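Local coordinates for rifamycin polyketide synthase (Amycolatopsis mediterranei, PDB 4LN9), which dehydrates the polyketide intermediate on the terminal module of the synthase, probably turning a beta-hydroxyacyl chain into an unsaturated one, at residues P107-R112 with S137-A142; F165-W170 with E295-S300; G182-L187 with A242-M247. All blocks are in the same frame, centred on the assembly; numbering follows the deposited sequence.

Interaction 1 of 3, residues P107-R112 with S137-A142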
loop_
_atom_site.group_PDB
_atom_site.type_symbol
_atom_site.label_atom_id
_atom_site.label_comp_id
_atom_site.label_asym_id
_atom_site.label_seq_id
_atom_site.Cartn_x
_atom_site.Cartn_y
_atom_site.Cartn_z
ATOM N N PRO A 107 -7.511 9.471 19.723
ATOM C CA PRO A 107 -6.863 10.645 19.138
ATOM C C PRO A 107 -5.627 10.287 18.313
ATOM O O PRO A 107 -4.812 9.469 18.740
ATOM C CB PRO A 107 -6.462 11.466 20.364
ATOM C CG PRO A 107 -7.465 11.090 21.401
ATOM C CD PRO A 107 -7.745 9.632 21.170
ATOM N N LEU A 108 -5.520 10.868 17.122
ATOM C CA LEU A 108 -4.313 10.747 16.308
ATOM C C LEU A 108 -3.290 11.805 16.712
ATOM O O LEU A 108 -3.300 12.923 16.194
ATOM C CB LEU A 108 -4.664 10.866 14.817
ATOM C CG LEU A 108 -3.550 10.963 13.765
ATOM C CD1 LEU A 108 -2.307 10.182 14.186
ATOM C CD2 LEU A 108 -4.054 10.486 12.410
ATOM N N VAL A 109 -2.510 11.494 17.744
ATOM C CA VAL A 109 -1.536 12.434 18.283
ATOM C C VAL A 109 -0.395 12.654 17.298
ATOM O O VAL A 109 0.165 11.697 16.764
ATOM C CB VAL A 109 -0.947 11.927 19.613
ATOM C CG1 VAL A 109 0.194 12.826 20.064
ATOM C CG2 VAL A 109 -2.030 11.851 20.678
ATOM N N VAL A 110 -0.092 13.917 17.013
ATOM C CA VAL A 110 1.122 14.249 16.275
ATOM C C VAL A 110 2.232 14.601 17.256
ATOM O O VAL A 110 2.032 15.420 18.153
ATOM C CB VAL A 110 0.899 15.436 15.316
ATOM C CG1 VAL A 110 2.122 15.642 14.434
ATOM C CG2 VAL A 110 -0.343 15.208 14.467
ATOM N N PRO A 111 3.365 13.889 17.166
ATOM C CA PRO A 111 4.482 14.057 18.095
ATOM C C PRO A 111 5.210 15.386 17.889
ATOM O O PRO A 111 5.449 15.787 16.750
ATOM C CB PRO A 111 5.405 12.885 17.749
ATOM C CG PRO A 111 5.086 12.557 16.330
ATOM C CD PRO A 111 3.621 12.837 16.166
ATOM N N ARG A 112 5.563 16.057 18.983
ATOM C CA ARG A 112 6.190 17.376 18.895
ATOM C C ARG A 112 7.564 17.332 18.225
ATOM O O ARG A 112 7.982 18.309 17.603
ATOM C CB ARG A 112 6.280 18.043 20.273
ATOM C CG ARG A 112 6.584 19.538 20.238
ATOM C CD ARG A 112 5.483 20.338 19.548
ATOM N NE ARG A 112 4.353 20.614 20.437
ATOM C CZ ARG A 112 3.445 21.563 20.224
ATOM N NH1 ARG A 112 3.562 22.377 19.184
ATOM N NH2 ARG A 112 2.424 21.705 21.060
ATOM N N SER A 137 -2.501 4.590 12.700
ATOM C CA SER A 137 -1.208 5.252 12.808
ATOM C C SER A 137 -0.152 4.376 13.477
ATOM O O SER A 137 -0.464 3.528 14.315
ATOM C CB SER A 137 -1.342 6.583 13.550
ATOM O OG SER A 137 -1.554 6.375 14.935
ATOM N N LEU A 138 1.103 4.626 13.117
ATOM C CA LEU A 138 2.250 3.947 13.706
ATOM C C LEU A 138 3.326 4.974 14.042
ATOM O O LEU A 138 3.957 5.539 13.148
ATOM C CB LEU A 138 2.820 2.921 12.721
ATOM C CG LEU A 138 4.006 2.089 13.217
ATOM C CD1 LEU A 138 3.588 1.208 14.385
ATOM C CD2 LEU A 138 4.588 1.250 12.088
ATOM N N ARG A 139 3.464 5.279 15.330
ATOM C CA ARG A 139 4.520 6.164 15.808
ATOM C C ARG A 139 5.900 5.553 15.570
ATOM O O ARG A 139 6.071 4.337 15.655
ATOM C CB ARG A 139 4.329 6.455 17.299
ATOM C CG ARG A 139 3.040 7.194 17.628
ATOM C CD ARG A 139 3.269 8.694 17.712
ATOM N NE ARG A 139 2.426 9.320 18.727
ATOM C CZ ARG A 139 2.853 9.687 19.931
ATOM N NH1 ARG A 139 4.130 9.541 20.258
ATOM N NH2 ARG A 139 2.004 10.207 20.808
ATOM N N GLU A 140 6.884 6.402 15.287
ATOM C CA GLU A 140 8.246 5.949 15.004
ATOM C C GLU A 140 8.755 4.969 16.058
ATOM O O GLU A 140 9.508 4.044 15.749
ATOM C CB GLU A 140 9.197 7.145 14.908
ATOM C CG GLU A 140 9.166 7.858 13.567
ATOM C CD GLU A 140 10.182 8.979 13.486
ATOM O OE1 GLU A 140 10.990 9.122 14.428
ATOM O OE2 GLU A 140 10.170 9.722 12.482
ATOM N N ASP A 141 8.440 5.255 17.316
ATOM C CA ASP A 141 8.882 4.429 18.435
ATOM C C ASP A 141 8.119 3.105 18.482
ATOM O O ASP A 141 8.665 2.076 18.881
ATOM C CB ASP A 141 8.696 5.189 19.749
ATOM C CG ASP A 141 7.432 6.030 19.762
ATOM O OD1 ASP A 141 6.385 5.523 20.217
ATOM O OD2 ASP A 141 7.479 7.187 19.291
ATOM N N ALA A 142 6.898 3.115 17.942
ATOM C CA ALA A 142 5.925 2.049 18.218
ATOM C C ALA A 142 6.281 0.716 17.555
ATOM O O ALA A 142 7.108 0.662 16.645
ATOM C CB ALA A 142 4.525 2.489 17.811
#
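Val109 meets Arg139 through a first torsion that sets CG1 anti to the backbone N (chi1 173°) and through bends of the arginine chain at chi2 (-95°) and chi3 (-145°), which turn its guanidinium back over the facing loop. The contact lies in the first half of the double hotdog fold, where the loop after strand 98-104 runs past the end of strand 131-139. Val109 CG1 touches Arg139 NH2 at 3.3 Å, a close approach, while CB of the same valine stays 3.6 Å from NH2; the valine branch meets the guanidinium at a slant, neither face-on nor edge-on. Pro111 CB lies over one face of the group, 4.4 Å from Arg139 NH1, so within this contact the cation meets hydrocarbon and makes no hydrogen bond to the loop. Val116 of strand 116-122 packs against both Pro111 and Arg139, and so links the loop to the strand end. Further back along the strand the packing is deeper, with Leu108 and Ser137 both buried. The serine hydroxyl is taken up by His148 NE2 on the adjacent strand 146-154, and its methylene makes the closest contact to the loop: Leu108 CD1 lies 3.8 Å from Ser137 CB, with OG scarcely farther.

Interaction 2 of 3, residues F165-W170 with E295-S300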
loop_
_atom_site.group_PDB
_atom_site.type_symbol
_atom_site.label_atom_id
_atom_site.label_comp_id
_atom_site.label_asym_id
_atom_site.label_seq_id
_atom_site.Cartn_x
_atom_site.Cartn_y
_atom_site.Cartn_z
ATOM N N PHE A 165 -31.700 25.172 3.263
ATOM C CA PHE A 165 -31.903 26.422 3.987
ATOM C C PHE A 165 -31.690 27.626 3.069
ATOM O O PHE A 165 -30.905 27.564 2.123
ATOM C CB PHE A 165 -30.946 26.491 5.180
ATOM C CG PHE A 165 -31.110 27.724 6.022
ATOM C CD1 PHE A 165 -32.128 27.809 6.960
ATOM C CD2 PHE A 165 -30.283 28.821 5.837
ATOM C CE1 PHE A 165 -32.300 28.953 7.717
ATOM C CE2 PHE A 165 -30.448 29.968 6.593
ATOM C CZ PHE A 165 -31.457 30.034 7.536
ATOM N N ASP A 166 -32.428 28.701 3.323
ATOM C CA ASP A 166 -32.322 29.916 2.522
ATOM C C ASP A 166 -31.123 30.765 2.942
ATOM O O ASP A 166 -31.261 31.702 3.730
ATOM C CB ASP A 166 -33.607 30.737 2.637
ATOM C CG ASP A 166 -33.652 31.888 1.656
ATOM O OD1 ASP A 166 -32.731 31.995 0.818
ATOM O OD2 ASP A 166 -34.621 32.674 1.707
ATOM N N PHE A 167 -29.960 30.468 2.373
ATOM C CA PHE A 167 -28.732 31.165 2.741
ATOM C C PHE A 167 -28.647 32.532 2.062
ATOM O O PHE A 167 -27.798 33.355 2.407
ATOM C CB PHE A 167 -27.504 30.314 2.395
ATOM C CG PHE A 167 -27.228 29.213 3.385
ATOM C CD1 PHE A 167 -26.556 29.479 4.568
ATOM C CD2 PHE A 167 -27.623 27.910 3.123
ATOM C CE1 PHE A 167 -26.291 28.468 5.474
ATOM C CE2 PHE A 167 -27.345 26.892 4.019
ATOM C CZ PHE A 167 -26.696 27.175 5.205
ATOM N N ALA A 168 -29.567 32.786 1.132
ATOM C CA ALA A 168 -29.619 34.067 0.424
ATOM C C ALA A 168 -30.114 35.217 1.301
ATOM O O ALA A 168 -29.804 36.379 1.042
ATOM C CB ALA A 168 -30.471 33.949 -0.831
ATOM N N ALA A 169 -30.967 34.901 2.271
ATOM C CA ALA A 169 -31.450 35.909 3.208
ATOM C C ALA A 169 -30.540 35.961 4.429
ATOM O O ALA A 169 -30.683 35.151 5.344
ATOM C CB ALA A 169 -32.880 35.594 3.631
ATOM N N TRP A 170 -29.526 36.817 4.385
ATOM C CA TRP A 170 -28.354 36.628 5.235
ATOM C C TRP A 170 -27.839 37.937 5.771
ATOM O O TRP A 170 -27.673 38.892 5.015
ATOM C CB TRP A 170 -27.261 35.919 4.449
ATOM C CG TRP A 170 -26.117 35.448 5.307
ATOM C CD1 TRP A 170 -24.920 36.107 5.561
ATOM C CD2 TRP A 170 -26.032 34.194 6.068
ATOM N NE1 TRP A 170 -24.133 35.374 6.412
ATOM C CE2 TRP A 170 -24.747 34.223 6.763
ATOM C CE3 TRP A 170 -26.883 33.119 6.274
ATOM C CZ2 TRP A 170 -24.331 33.184 7.578
ATOM C CZ3 TRP A 170 -26.459 32.085 7.113
ATOM C CH2 TRP A 170 -25.209 32.112 7.737
ATOM N N GLU A 295 -25.247 22.339 7.519
ATOM C CA GLU A 295 -25.286 22.637 6.089
ATOM C C GLU A 295 -24.450 23.889 5.857
ATOM O O GLU A 295 -24.513 24.835 6.643
ATOM C CB GLU A 295 -26.734 22.882 5.634
ATOM C CG GLU A 295 -26.919 23.030 4.127
ATOM C CD GLU A 295 -28.382 22.986 3.697
ATOM O OE1 GLU A 295 -29.191 23.765 4.246
ATOM O OE2 GLU A 295 -28.713 22.207 2.775
ATOM N N ALA A 296 -23.577 23.845 4.857
ATOM C CA ALA A 296 -22.703 24.975 4.573
ATOM C C ALA A 296 -22.640 25.246 3.074
ATOM O O ALA A 296 -22.671 24.318 2.265
ATOM C CB ALA A 296 -21.312 24.726 5.134
ATOM N N VAL A 297 -22.717 26.525 2.712
ATOM C CA VAL A 297 -22.605 26.947 1.317
ATOM C C VAL A 297 -21.410 27.880 1.134
ATOM O O VAL A 297 -20.898 28.440 2.105
ATOM C CB VAL A 297 -23.884 27.664 0.826
ATOM C CG1 VAL A 297 -25.083 26.729 0.879
ATOM C CG2 VAL A 297 -24.144 28.927 1.638
ATOM N N ASP A 298 -20.923 27.995 -0.100
ATOM C CA ASP A 298 -19.915 29.009 -0.404
ATOM C C ASP A 298 -20.584 30.345 -0.702
ATOM O O ASP A 298 -21.806 30.463 -0.622
ATOM C CB ASP A 298 -19.012 28.569 -1.564
ATOM C CG ASP A 298 -19.782 28.315 -2.848
ATOM O OD1 ASP A 298 -20.804 28.995 -3.082
ATOM O OD2 ASP A 298 -19.306 27.500 -3.668
ATOM N N GLU A 299 -19.784 31.367 -0.981
ATOM C CA GLU A 299 -20.317 32.719 -1.082
ATOM C C GLU A 299 -21.190 32.910 -2.320
ATOM O O GLU A 299 -22.075 33.766 -2.339
ATOM C CB GLU A 299 -19.188 33.747 -1.043
ATOM C CG GLU A 299 -18.805 34.156 0.371
ATOM C CD GLU A 299 -19.986 34.700 1.153
ATOM O OE1 GLU A 299 -20.653 35.627 0.646
ATOM O OE2 GLU A 299 -20.321 34.124 2.211
ATOM N N SER A 300 -21.040 32.005 -3.282
ATOM C CA SER A 300 -21.903 31.996 -4.454
ATOM C C SER A 300 -23.204 31.249 -4.175
ATOM O O SER A 300 -24.141 31.303 -4.973
ATOM C CB SER A 300 -21.177 31.377 -5.652
ATOM O OG SER A 300 -21.249 29.963 -5.621
#
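In the second hotdog unit, a turn from the loop before strand 176-178 is fastened to the end of strand 291-297 by Phe165 and Phe167, which meet Glu295 and Val297. The turn is compact: Asp166 centres an inverse gamma turn, and a type I turn runs on from Asp166 to Ala169. Glu295 reaches out with CG anti to its own backbone N (chi1 -173°) and an extended chain, which carries its carboxylate to the start of the turn. There Phe165 N donates to Glu295 OE1 at 3.0 Å, with a nearly straight N-H...O angle of 165°, on the syn side of the carboxylate. The second oxygen, OE2, accepts from Ala164 N, so two successive amides hold the group and limit its rotation. The Phe167 ring is packed on both faces. Val297 CG2 stands over one face in a CH-pi contact, 3.9 Å from the ring centroid, while Phe165 CD2 lies 3.7 Å above the opposite face. Val297 CG1 adds a contact to Phe167 CD2 at 3.6 Å, and Phe167 CZ nears the carbonyl O of Glu295 at 3.5 Å. Around this core, Arg281 of strand 279-285 donates to the carbonyl of Phe167, Phe165 meets Phe216 of strand 214-220, and strand 303-313 lies beside Glu295 on the other side of strand 291-297.

Interaction 3 of 3, residues G182-L187 with A242-M247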
loop_
_atom_site.group_PDB
_atom_site.type_symbol
_atom_site.label_atom_id
_atom_site.label_comp_id
_atom_site.label_asym_id
_atom_site.label_seq_id
_atom_site.Cartn_x
_atom_site.Cartn_y
_atom_site.Cartn_z
ATOM N N GLY A 182 -13.147 38.010 22.784
ATOM C CA GLY A 182 -12.674 37.171 23.856
ATOM C C GLY A 182 -12.966 35.688 23.784
ATOM O O GLY A 182 -12.401 34.911 24.521
ATOM N N ALA A 183 -13.832 35.288 22.874
ATOM C CA ALA A 183 -14.362 33.922 22.852
ATOM C C ALA A 183 -13.286 32.849 22.660
ATOM O O ALA A 183 -13.308 31.819 23.335
ATOM C CB ALA A 183 -15.454 33.788 21.795
ATOM N N TYR A 184 -12.385 33.060 21.703
ATOM C CA TYR A 184 -11.336 32.080 21.412
ATOM C C TYR A 184 -10.326 31.969 22.562
ATOM O O TYR A 184 -9.625 30.965 22.687
ATOM C CB TYR A 184 -10.616 32.414 20.095
ATOM C CG TYR A 184 -11.232 31.789 18.849
ATOM C CD1 TYR A 184 -11.471 32.553 17.710
ATOM C CD2 TYR A 184 -11.466 30.419 18.771
ATOM C CE1 TYR A 184 -12.016 31.990 16.569
ATOM C CE2 TYR A 184 -12.010 29.847 17.632
ATOM C CZ TYR A 184 -12.287 30.636 16.535
ATOM O OH TYR A 184 -12.837 30.074 15.405
ATOM N N ASP A 185 -10.290 32.985 23.422
ATOM C CA ASP A 185 -9.480 32.941 24.640
ATOM C C ASP A 185 -10.162 32.113 25.724
ATOM O O ASP A 185 -9.514 31.352 26.442
ATOM C CB ASP A 185 -9.209 34.354 25.162
ATOM C CG ASP A 185 -8.136 35.076 24.370
ATOM O OD1 ASP A 185 -7.384 34.405 23.632
ATOM O OD2 ASP A 185 -8.040 36.316 24.490
ATOM N N VAL A 186 -11.473 32.285 25.850
ATOM C CA VAL A 186 -12.249 31.557 26.844
ATOM C C VAL A 186 -12.275 30.062 26.531
ATOM O O VAL A 186 -12.271 29.228 27.438
ATOM C CB VAL A 186 -13.691 32.099 26.931
ATOM C CG1 VAL A 186 -14.484 31.331 27.977
ATOM C CG2 VAL A 186 -13.677 33.587 27.247
ATOM N N LEU A 187 -12.180 29.734 25.245
ATOM C CA LEU A 187 -12.068 28.346 24.801
ATOM C C LEU A 187 -10.697 27.749 25.117
ATOM O O LEU A 187 -10.598 26.600 25.549
ATOM C CB LEU A 187 -12.362 28.235 23.301
ATOM C CG LEU A 187 -13.823 28.396 22.871
ATOM C CD1 LEU A 187 -13.982 28.135 21.380
ATOM C CD2 LEU A 187 -14.726 27.476 23.679
ATOM N N ALA A 242 -16.505 25.494 11.169
ATOM C CA ALA A 242 -17.928 25.423 10.858
ATOM C C ALA A 242 -18.698 24.858 12.045
ATOM O O ALA A 242 -19.678 25.448 12.494
ATOM C CB ALA A 242 -18.163 24.573 9.618
ATOM N N LEU A 243 -18.114 23.843 12.683
ATOM C CA LEU A 243 -18.775 23.163 13.793
ATOM C C LEU A 243 -18.492 23.824 15.145
ATOM O O LEU A 243 -19.368 23.878 16.010
ATOM C CB LEU A 243 -18.379 21.685 13.829
ATOM C CG LEU A 243 -18.903 20.817 12.682
ATOM C CD1 LEU A 243 -18.111 19.523 12.586
ATOM C CD2 LEU A 243 -20.388 20.531 12.856
ATOM N N HIS A 244 -17.274 24.327 15.329
ATOM C CA HIS A 244 -16.903 24.917 16.614
ATOM C C HIS A 244 -17.386 26.336 16.806
ATOM O O HIS A 244 -17.437 26.822 17.939
ATOM C CB HIS A 244 -15.409 24.752 16.921
ATOM C CG HIS A 244 -14.507 25.732 16.194
ATOM N ND1 HIS A 244 -13.336 25.352 15.647
ATOM C CD2 HIS A 244 -14.509 27.127 16.172
ATOM C CE1 HIS A 244 -12.681 26.435 15.187
ATOM N NE2 HIS A 244 -13.409 27.521 15.492
ATOM N N SER A 245 -18.078 26.850 15.785
ATOM C CA SER A 245 -18.859 28.076 15.931
ATOM C C SER A 245 -19.893 27.972 17.054
ATOM O O SER A 245 -20.168 28.954 17.744
ATOM C CB SER A 245 -19.544 28.440 14.611
ATOM O OG SER A 245 -20.612 27.553 14.330
ATOM N N THR A 246 -20.405 26.765 17.281
ATOM C CA THR A 246 -21.354 26.526 18.369
ATOM C C THR A 246 -20.711 26.746 19.736
ATOM O O THR A 246 -21.369 27.185 20.680
ATOM C CB THR A 246 -21.947 25.103 18.313
ATOM O OG1 THR A 246 -20.888 24.136 18.285
ATOM C CG2 THR A 246 -22.820 24.935 17.078
ATOM N N MET A 247 -19.432 26.396 19.843
ATOM C CA MET A 247 -18.683 26.570 21.082
ATOM C C MET A 247 -18.275 28.028 21.252
ATOM O O MET A 247 -18.436 28.608 22.325
ATOM C CB MET A 247 -17.432 25.690 21.078
ATOM C CG MET A 247 -17.698 24.225 21.374
ATOM S SD MET A 247 -16.373 23.163 20.768
ATOM C CE MET A 247 -14.932 24.066 21.330
#
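Tyr184 and His244 join the short helix 183-190 to the long helix 236-251 by a hydrogen bond of 2.6 Å between Tyr184 OH and His244 NE2. Each ring offers its edge: NE2 lies near the plane of the tyrosine ring, the phenolic oxygen near the plane of the imidazole, and the two planes stand at 83°. Tyr184 CE2 also comes within 3.5 Å of His244 NE2, so the imidazole sits beside the hydroxyl end of the ring. About one turn further along both helices, Leu187 CD2 packs against Met247 CE at 4.1 Å, so side-chain packing here is apolar, with the leucine methyl also resting near the backbone O of Met247.

The first torsion of His244 (chi1 79°) places CG between its backbone N and carbonyl carbon, sending the ring toward the neighbouring helix. ND1, at the far side of the ring, bonds to Asp240 OD2 one turn earlier; the Asp240 and His244 spacing is consistent with the DxxxQ/H motif of polyketide synthase dehydratases. Tyr184 OH also receives the backbone N-H of Val201, so two partners fix the phenol. Helix 236-251 is kinked here, and Ser245 OG and Thr246 OG1 turn back onto the carbonyls of Ala242 and Leu243, at 2.9 Å from Ala242 O and 2.7 Å from Leu243 O. At the start of the other helix, Gly182 is the N-cap.

Tyr194 of strand 192-194 touches Tyr184, Leu187 and Met247, and its ring meets that of His244. On the long helix Val248 packs against Tyr184 and Leu187, while Ser245 and Thr246 lie on strand 214-220 and Ala242 on strand 279-285; these strands belong to the sheet that wraps around the long helix, as is usual in a hotdog fold.

In the fold
From the N terminus, interaction 1 comes first: it closes a short, strand-rich loop of 24 residues and ties the connection after strand 98-104 to the end of strand 131-139, all within the first hotdog. The chain then crosses to the second hotdog, where interaction 2 ties the loop between strands 146-154 and 176-178 to the end of strand 291-297. Within that wide span interaction 3 both opens, at 182-187, and closes, at 242-247, joining helix 183-190 to helix 236-251. The nearest atoms of interactions 2 and 3 are about 5 Å apart without touching. Interactions 1 and 2 lie on opposite sides of the chain's centre, with centres about 39 Å apart.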